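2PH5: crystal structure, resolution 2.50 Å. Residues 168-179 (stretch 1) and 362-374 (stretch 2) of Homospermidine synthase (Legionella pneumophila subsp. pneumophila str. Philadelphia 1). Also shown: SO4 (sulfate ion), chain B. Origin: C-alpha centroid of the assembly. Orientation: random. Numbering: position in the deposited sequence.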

ATOM      1  N   LYS A 168       8.128 -22.155 -21.938  1.00 30.20           N
ATOM      2  CA  LYS A 168       8.274 -23.325 -22.800  1.00 31.22           C
ATOM      3  C   LYS A 168       7.840 -24.586 -22.060  1.00 32.11           C
ATOM      4  O   LYS A 168       7.181 -25.452 -22.628  1.00 32.48           O
ATOM      5  CB  LYS A 168       9.727 -23.492 -23.247  1.00 30.97           C
ATOM      6  CG  LYS A 168      10.229 -22.448 -24.217  1.00 28.05           C
ATOM      7  CD  LYS A 168      11.689 -22.697 -24.513  1.00 29.00           C
ATOM      8  CE  LYS A 168      12.227 -21.789 -25.608  1.00 28.93           C
ATOM      9  NZ  LYS A 168      13.609 -22.211 -25.979  1.00 30.18           N
ATOM     10  N   GLU A 169       8.221 -24.696 -20.793  1.00 33.87           N
ATOM     11  CA  GLU A 169       7.860 -25.872 -20.011  1.00 35.21           C
ATOM     12  C   GLU A 169       6.345 -25.982 -19.910  1.00 35.12           C
ATOM     13  O   GLU A 169       5.775 -27.052 -20.130  1.00 36.52           O
ATOM     14  CB  GLU A 169       8.483 -25.801 -18.611  1.00 35.36           C
ATOM     15  CG  GLU A 169       8.251 -27.046 -17.752  1.00 37.68           C
ATOM     16  CD  GLU A 169       9.109 -28.237 -18.152  1.00 39.84           C
ATOM     17  OE1 GLU A 169       9.302 -28.458 -19.365  1.00 42.41           O
ATOM     18  OE2 GLU A 169       9.580 -28.967 -17.251  1.00 39.92           O
ATOM     19  N   ALA A 170       5.694 -24.865 -19.598  1.00 34.64           N
ATOM     20  CA  ALA A 170       4.241 -24.838 -19.466  1.00 34.80           C
ATOM     21  C   ALA A 170       3.569 -25.161 -20.796  1.00 34.50           C
ATOM     22  O   ALA A 170       2.581 -25.896 -20.845  1.00 35.05           O
ATOM     23  CB  ALA A 170       3.785 -23.468 -18.962  1.00 33.63           C
ATOM     24  N   LEU A 171       4.108 -24.600 -21.872  1.00 33.48           N
ATOM     25  CA  LEU A 171       3.568 -24.834 -23.201  1.00 32.33           C
ATOM     26  C   LEU A 171       3.525 -26.334 -23.488  1.00 32.38           C
ATOM     27  O   LEU A 171       2.543 -26.841 -24.030  1.00 33.96           O
ATOM     28  CB  LEU A 171       4.421 -24.102 -24.243  1.00 31.58           C
ATOM     29  CG  LEU A 171       3.713 -23.075 -25.142  1.00 30.01           C
ATOM     30  CD1 LEU A 171       2.671 -22.330 -24.362  1.00 28.29           C
ATOM     31  CD2 LEU A 171       4.731 -22.118 -25.741  1.00 27.42           C
ATOM     32  N   LEU A 172       4.575 -27.052 -23.108  1.00 31.20           N
ATOM     33  CA  LEU A 172       4.600 -28.490 -23.345  1.00 30.47           C
ATOM     34  C   LEU A 172       3.662 -29.230 -22.392  1.00 32.17           C
ATOM     35  O   LEU A 172       2.948 -30.139 -22.816  1.00 32.16           O
ATOM     36  CB  LEU A 172       6.027 -29.038 -23.210  1.00 27.70           C
ATOM     37  CG  LEU A 172       7.098 -28.493 -24.157  1.00 27.19           C
ATOM     38  CD1 LEU A 172       8.432 -29.128 -23.816  1.00 23.56           C
ATOM     39  CD2 LEU A 172       6.728 -28.760 -25.613  1.00 26.35           C
ATOM     40  N   ASN A 173       3.657 -28.851 -21.114  1.00 32.48           N
ATOM     41  CA  ASN A 173       2.777 -29.519 -20.156  1.00 32.95           C
ATOM     42  C   ASN A 173       1.316 -29.396 -20.566  1.00 34.07           C
ATOM     43  O   ASN A 173       0.573 -30.372 -20.535  1.00 34.03           O
ATOM     44  CB  ASN A 173       2.954 -28.960 -18.742  1.00 30.83           C
ATOM     45  CG  ASN A 173       4.277 -29.339 -18.130  1.00 31.82           C
ATOM     46  OD1 ASN A 173       5.010 -30.162 -18.672  1.00 32.83           O
ATOM     47  ND2 ASN A 173       4.588 -28.751 -16.984  1.00 31.27           N
ATOM     48  N   ILE A 174       0.899 -28.198 -20.957  1.00 35.01           N
ATOM     49  CA  ILE A 174      -0.484 -28.001 -21.366  1.00 37.61           C
ATOM     50  C   ILE A 174      -0.804 -28.880 -22.570  1.00 39.06           C
ATOM     51  O   ILE A 174      -1.939 -29.317 -22.744  1.00 39.81           O
ATOM     52  CB  ILE A 174      -0.761 -26.535 -21.740  1.00 37.86           C
ATOM     53  CG1 ILE A 174      -0.519 -25.632 -20.524  1.00 36.18           C
ATOM     54  CG2 ILE A 174      -2.196 -26.394 -22.239  1.00 38.41           C
ATOM     55  CD1 ILE A 174      -0.612 -24.153 -20.833  1.00 33.45           C
ATOM     56  N   ALA A 175       0.203 -29.129 -23.402  1.00 41.76           N
ATOM     57  CA  ALA A 175       0.039 -29.963 -24.587  1.00 43.01           C
ATOM     58  C   ALA A 175      -0.210 -31.422 -24.191  1.00 44.40           C
ATOM     59  O   ALA A 175      -1.093 -32.071 -24.747  1.00 44.83           O
ATOM     60  CB  ALA A 175       1.276 -29.856 -25.484  1.00 42.55           C
ATOM     61  N   LYS A 176       0.556 -31.941 -23.235  1.00 44.85           N
ATOM     62  CA  LYS A 176       0.357 -33.320 -22.811  1.00 46.88           C
ATOM     63  C   LYS A 176      -0.991 -33.445 -22.095  1.00 46.81           C
ATOM     64  O   LYS A 176      -1.692 -34.438 -22.269  1.00 47.66           O
ATOM     65  CB  LYS A 176       1.506 -33.794 -21.900  1.00 48.36           C
ATOM     66  CG  LYS A 176       1.454 -33.289 -20.461  1.00 52.70           C
ATOM     67  CD  LYS A 176       2.712 -33.649 -19.662  1.00 53.60           C
ATOM     68  CE  LYS A 176       2.505 -33.471 -18.143  1.00 54.20           C
ATOM     69  NZ  LYS A 176       2.060 -32.110 -17.712  1.00 52.30           N
ATOM     70  N   ASP A 177      -1.356 -32.431 -21.308  1.00 46.86           N
ATOM     71  CA  ASP A 177      -2.633 -32.426 -20.584  1.00 46.23           C
ATOM     72  C   ASP A 177      -3.807 -32.255 -21.540  1.00 46.58           C
ATOM     73  O   ASP A 177      -4.963 -32.336 -21.125  1.00 46.94           O
ATOM     74  CB  ASP A 177      -2.699 -31.282 -19.569  1.00 46.39           C
ATOM     75  CG  ASP A 177      -1.741 -31.456 -18.417  1.00 46.93           C
ATOM     76  OD1 ASP A 177      -1.744 -32.535 -17.783  1.00 47.66           O
ATOM     77  OD2 ASP A 177      -0.995 -30.496 -18.132  1.00 47.79           O
ATOM     78  N   ASN A 178      -3.512 -31.976 -22.806  1.00 46.73           N
ATOM     79  CA  ASN A 178      -4.552 -31.808 -23.815  1.00 47.65           C
ATOM     80  C   ASN A 178      -4.591 -33.049 -24.692  1.00 49.23           C
ATOM     81  O   ASN A 178      -5.311 -33.091 -25.689  1.00 49.93           O
ATOM     82  CB  ASN A 178      -4.280 -30.587 -24.697  1.00 47.42           C
ATOM     83  CG  ASN A 178      -4.960 -29.331 -24.190  1.00 48.47           C
ATOM     84  OD1 ASN A 178      -4.608 -28.799 -23.137  1.00 49.35           O
ATOM     85  ND2 ASN A 178      -5.942 -28.849 -24.943  1.00 47.96           N
ATOM     86  N   GLY A 179      -3.806 -34.053 -24.319  1.00 48.96           N
ATOM     87  CA  GLY A 179      -3.765 -35.277 -25.090  1.00 50.86           C
ATOM     88  C   GLY A 179      -2.799 -35.199 -26.259  1.00 52.52           C
ATOM     89  O   GLY A 179      -2.339 -36.230 -26.748  1.00 51.99           O
ATOM     90  N   LEU A 362       1.873 -17.283 -16.058  1.00 23.45           N
ATOM     91  CA  LEU A 362       0.489 -17.682 -16.167  1.00 23.90           C
ATOM     92  C   LEU A 362       0.075 -17.671 -17.627  1.00 25.37           C
ATOM     93  O   LEU A 362       0.153 -16.633 -18.288  1.00 24.92           O
ATOM     94  CB  LEU A 362      -0.370 -16.707 -15.367  1.00 23.00           C
ATOM     95  CG  LEU A 362      -1.866 -16.970 -15.216  1.00 23.44           C
ATOM     96  CD1 LEU A 362      -2.067 -18.334 -14.563  1.00 22.11           C
ATOM     97  CD2 LEU A 362      -2.503 -15.854 -14.368  1.00 18.88           C
ATOM     98  N   LEU A 363      -0.336 -18.826 -18.141  1.00 26.58           N
ATOM     99  CA  LEU A 363      -0.795 -18.908 -19.529  1.00 27.68           C
ATOM    100  C   LEU A 363      -2.311 -19.035 -19.512  1.00 27.02           C
ATOM    101  O   LEU A 363      -2.839 -19.949 -18.891  1.00 25.45           O
ATOM    102  CB  LEU A 363      -0.184 -20.114 -20.237  1.00 25.99           C
ATOM    103  CG  LEU A 363       1.288 -19.929 -20.582  1.00 27.70           C
ATOM    104  CD1 LEU A 363       2.117 -19.838 -19.303  1.00 27.33           C
ATOM    105  CD2 LEU A 363       1.745 -21.091 -21.429  1.00 27.68           C
HETATM  106  N   MSE A 364      -3.003 -18.112 -20.175  1.00 29.01           N
HETATM  107  CA  MSE A 364      -4.468 -18.119 -20.225  1.00 32.13           C
HETATM  108  C   MSE A 364      -5.007 -18.292 -21.649  1.00 32.94           C
HETATM  109  O   MSE A 364      -4.395 -17.825 -22.610  1.00 33.66           O
HETATM  110  CB  MSE A 364      -5.014 -16.812 -19.642  1.00 33.34           C
HETATM  111  CG  MSE A 364      -4.618 -16.545 -18.196  1.00 37.31           C
HETATM  112 SE   MSE A 364      -4.445 -14.635 -17.798  1.00 46.36          SE
HETATM  113  CE  MSE A 364      -2.553 -14.441 -18.189  1.00 37.38           C
ATOM    114  N   GLY A 365      -6.153 -18.961 -21.772  1.00 33.73           N
ATOM    115  CA  GLY A 365      -6.760 -19.178 -23.075  1.00 34.15           C
ATOM    116  C   GLY A 365      -7.142 -20.618 -23.380  1.00 35.52           C
ATOM    117  O   GLY A 365      -8.169 -20.876 -24.013  1.00 35.95           O
ATOM    118  N   ASN A 366      -6.319 -21.561 -22.932  1.00 36.19           N
ATOM    119  CA  ASN A 366      -6.577 -22.973 -23.176  1.00 37.77           C
ATOM    120  C   ASN A 366      -7.803 -23.490 -22.428  1.00 38.90           C
ATOM    121  O   ASN A 366      -8.079 -23.086 -21.300  1.00 37.54           O
ATOM    122  CB  ASN A 366      -5.352 -23.819 -22.808  1.00 37.73           C
ATOM    123  CG  ASN A 366      -5.533 -25.284 -23.168  1.00 38.52           C
ATOM    124  OD1 ASN A 366      -5.985 -26.084 -22.351  1.00 37.47           O
ATOM    125  ND2 ASN A 366      -5.196 -25.636 -24.407  1.00 36.87           N
ATOM    126  N   GLN A 367      -8.523 -24.400 -23.075  1.00 40.69           N
ATOM    127  CA  GLN A 367      -9.739 -24.977 -22.520  1.00 42.00           C
ATOM    128  C   GLN A 367      -9.555 -25.644 -21.156  1.00 41.34           C
ATOM    129  O   GLN A 367     -10.481 -25.657 -20.348  1.00 40.36           O
ATOM    130  CB  GLN A 367     -10.332 -25.964 -23.526  1.00 44.74           C
ATOM    131  CG  GLN A 367      -9.413 -27.128 -23.861  1.00 50.26           C
ATOM    132  CD  GLN A 367      -9.811 -27.859 -25.139  1.00 53.31           C
ATOM    133  OE1 GLN A 367      -9.283 -28.936 -25.435  1.00 53.65           O
ATOM    134  NE2 GLN A 367     -10.737 -27.273 -25.908  1.00 53.66           N
ATOM    135  N   ARG A 368      -8.367 -26.187 -20.895  1.00 41.06           N
ATOM    136  CA  ARG A 368      -8.080 -26.842 -19.617  1.00 41.18           C
ATOM    137  C   ARG A 368      -8.201 -25.855 -18.459  1.00 39.47           C
ATOM    138  O   ARG A 368      -8.380 -26.256 -17.309  1.00 39.36           O
ATOM    139  CB  ARG A 368      -6.660 -27.416 -19.603  1.00 45.01           C
ATOM    140  CG  ARG A 368      -6.322 -28.388 -20.717  1.00 48.32           C
ATOM    141  CD  ARG A 368      -6.951 -29.737 -20.497  1.00 50.24           C
ATOM    142  NE  ARG A 368      -6.655 -30.292 -19.179  1.00 50.47           N
ATOM    143  CZ  ARG A 368      -7.094 -31.478 -18.773  1.00 51.74           C
ATOM    144  NH1 ARG A 368      -7.836 -32.213 -19.590  1.00 50.06           N
ATOM    145  NH2 ARG A 368      -6.803 -31.931 -17.561  1.00 52.21           N
ATOM    146  N   GLY A 369      -8.079 -24.566 -18.769  1.00 37.52           N
ATOM    147  CA  GLY A 369      -8.158 -23.531 -17.747  1.00 33.92           C
ATOM    148  C   GLY A 369      -6.843 -22.778 -17.635  1.00 31.73           C
ATOM    149  O   GLY A 369      -5.852 -23.154 -18.269  1.00 29.49           O
ATOM    150  N   ALA A 370      -6.816 -21.711 -16.845  1.00 28.62           N
ATOM    151  CA  ALA A 370      -5.573 -20.961 -16.694  1.00 27.25           C
ATOM    152  C   ALA A 370      -4.535 -21.884 -16.073  1.00 25.31           C
ATOM    153  O   ALA A 370      -4.849 -22.692 -15.201  1.00 25.12           O
ATOM    154  CB  ALA A 370      -5.785 -19.738 -15.818  1.00 26.59           C
ATOM    155  N   TYR A 371      -3.296 -21.753 -16.531  1.00 25.24           N
ATOM    156  CA  TYR A 371      -2.191 -22.580 -16.054  1.00 23.23           C
ATOM    157  C   TYR A 371      -1.034 -21.717 -15.551  1.00 22.95           C
ATOM    158  O   TYR A 371      -0.605 -20.776 -16.224  1.00 23.24           O
ATOM    159  CB  TYR A 371      -1.697 -23.460 -17.193  1.00 21.46           C
ATOM    160  CG  TYR A 371      -0.692 -24.504 -16.779  1.00 23.10           C
ATOM    161  CD1 TYR A 371      -1.096 -25.664 -16.117  1.00 23.28           C
ATOM    162  CD2 TYR A 371       0.660 -24.352 -17.078  1.00 21.73           C
ATOM    163  CE1 TYR A 371      -0.186 -26.652 -15.767  1.00 22.54           C
ATOM    164  CE2 TYR A 371       1.578 -25.330 -16.734  1.00 24.66           C
ATOM    165  CZ  TYR A 371       1.148 -26.478 -16.079  1.00 24.59           C
ATOM    166  OH  TYR A 371       2.062 -27.450 -15.745  1.00 26.54           O
ATOM    167  N   TRP A 372      -0.527 -22.052 -14.371  1.00 22.55           N
ATOM    168  CA  TRP A 372       0.590 -21.323 -13.784  1.00 23.94           C
ATOM    169  C   TRP A 372       1.716 -22.296 -13.491  1.00 25.23           C
ATOM    170  O   TRP A 372       1.527 -23.275 -12.766  1.00 24.64           O
ATOM    171  CB  TRP A 372       0.177 -20.654 -12.477  1.00 24.19           C
ATOM    172  CG  TRP A 372       1.205 -19.730 -11.904  1.00 26.15           C
ATOM    173  CD1 TRP A 372       1.247 -18.364 -12.032  1.00 26.97           C
ATOM    174  CD2 TRP A 372       2.319 -20.086 -11.071  1.00 26.65           C
ATOM    175  NE1 TRP A 372       2.311 -17.854 -11.324  1.00 23.47           N
ATOM    176  CE2 TRP A 372       2.984 -18.888 -10.726  1.00 25.50           C
ATOM    177  CE3 TRP A 372       2.821 -21.301 -10.582  1.00 24.84           C
ATOM    178  CZ2 TRP A 372       4.121 -18.869  -9.915  1.00 26.70           C
ATOM    179  CZ3 TRP A 372       3.954 -21.286  -9.774  1.00 25.67           C
ATOM    180  CH2 TRP A 372       4.593 -20.074  -9.447  1.00 25.90           C
ATOM    181  N   TYR A 373       2.884 -22.025 -14.060  1.00 25.53           N
ATOM    182  CA  TYR A 373       4.045 -22.865 -13.846  1.00 25.07           C
ATOM    183  C   TYR A 373       5.166 -21.972 -13.344  1.00 24.52           C
ATOM    184  O   TYR A 373       5.446 -20.940 -13.944  1.00 24.41           O
ATOM    185  CB  TYR A 373       4.454 -23.550 -15.147  1.00 25.76           C
ATOM    186  CG  TYR A 373       5.585 -24.520 -14.968  1.00 27.26           C
ATOM    187  CD1 TYR A 373       6.901 -24.078 -14.939  1.00 27.96           C
ATOM    188  CD2 TYR A 373       5.339 -25.882 -14.794  1.00 29.83           C
ATOM    189  CE1 TYR A 373       7.944 -24.962 -14.742  1.00 30.37           C
ATOM    190  CE2 TYR A 373       6.382 -26.785 -14.594  1.00 28.37           C
ATOM    191  CZ  TYR A 373       7.681 -26.316 -14.572  1.00 31.01           C
ATOM    192  OH  TYR A 373       8.742 -27.183 -14.415  1.00 32.18           O
ATOM    193  N   GLY A 374       5.791 -22.361 -12.236  1.00 23.84           N
ATOM    194  CA  GLY A 374       6.862 -21.557 -11.683  1.00 23.69           C
ATOM    195  C   GLY A 374       7.499 -22.088 -10.411  1.00 24.46           C
ATOM    196  O   GLY A 374       7.364 -23.266 -10.067  1.00 24.28           O
TER
HETATM  197  S   SO4 B 502      -9.975 -34.531 -19.485  1.00 81.02           S
HETATM  198  O1  SO4 B 502     -10.832 -35.725 -19.380  1.00 81.18           O
HETATM  199  O2  SO4 B 502     -10.471 -33.653 -20.563  1.00 79.15           O
HETATM  200  O3  SO4 B 502      -8.591 -34.956 -19.791  1.00 80.73           O
HETATM  201  O4  SO4 B 502      -9.999 -33.803 -18.202  1.00 81.28           O
HETATM  202  O   HOH W   1       0.921 -30.094 -15.534  1.00 51.36           O

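The helix of stretch 1 packs across a β-hairpin whose strands, 362-364 and 370-374, are tied by backbone hydrogen bonds between Leu-363 and Tyr-371; the contact buries 649 Å² in all, both sides summed. Alternation along the strands turns Leu-363, Tyr-371 and Tyr-373 toward the helix and Leu-362, Ala-370 and Trp-372 away. Lys-168 points away and takes no part. Glu-169 lays its aliphatic portion over one face of the Tyr-373 ring, CG lying 3.8 Å from the ring centroid in a CH-π contact, so a charged residue contributes through its methylene. Ala-170, one turn before Ile-174, sits where helix and strand come close (CA to Tyr-373 CA, 6.0 Å); its small CB fits between Tyr-371 CE2 (3.6 Å), Tyr-373 CB (3.9 Å) and Leu-363 CD2 (4.0 Å). Leu-171 starts away from the hairpin, yet its CD1 returns to 3.3 Å from Leu-363 CD2. Asn-173 supplies the one direct hydrogen bond assigned between the stretches, ND2 donating to Tyr-371 OH (3.1 Å), which gives the phenol a polar partner at the end of an otherwise apolar ring contact. Ile-174 fills the buried space beside it: CG1 lies over a face of the Tyr-371 ring, 4.2 Å from its centroid, CD1 reaches Leu-363 CD2 (3.9 Å), and CG2 touches Asn-366 CG (3.6 Å). Lys-176 and Asp-177 form a weak salt bridge, NZ to OD2 (3.5 Å); a water accepts a weak hydrogen bond from Lys-176 NZ (3.2 Å to its O), donates to Asp-177 OD2 (3.3 Å) and lies 2.9 Å from Tyr-371 OH, so it links the pair to the hairpin. The carbonyl O of Asp-177 lies over one face of the Arg-368 guanidinium, 3.3 Å from NH1, without a hydrogen bond; NH1 instead donates weakly to sulfate O3 (2.9 Å). Asn-178 packs its side chain against the turn 366-369, and Gly-179, whose backbone angles suit glycine, closes its own turn clear of the hairpin.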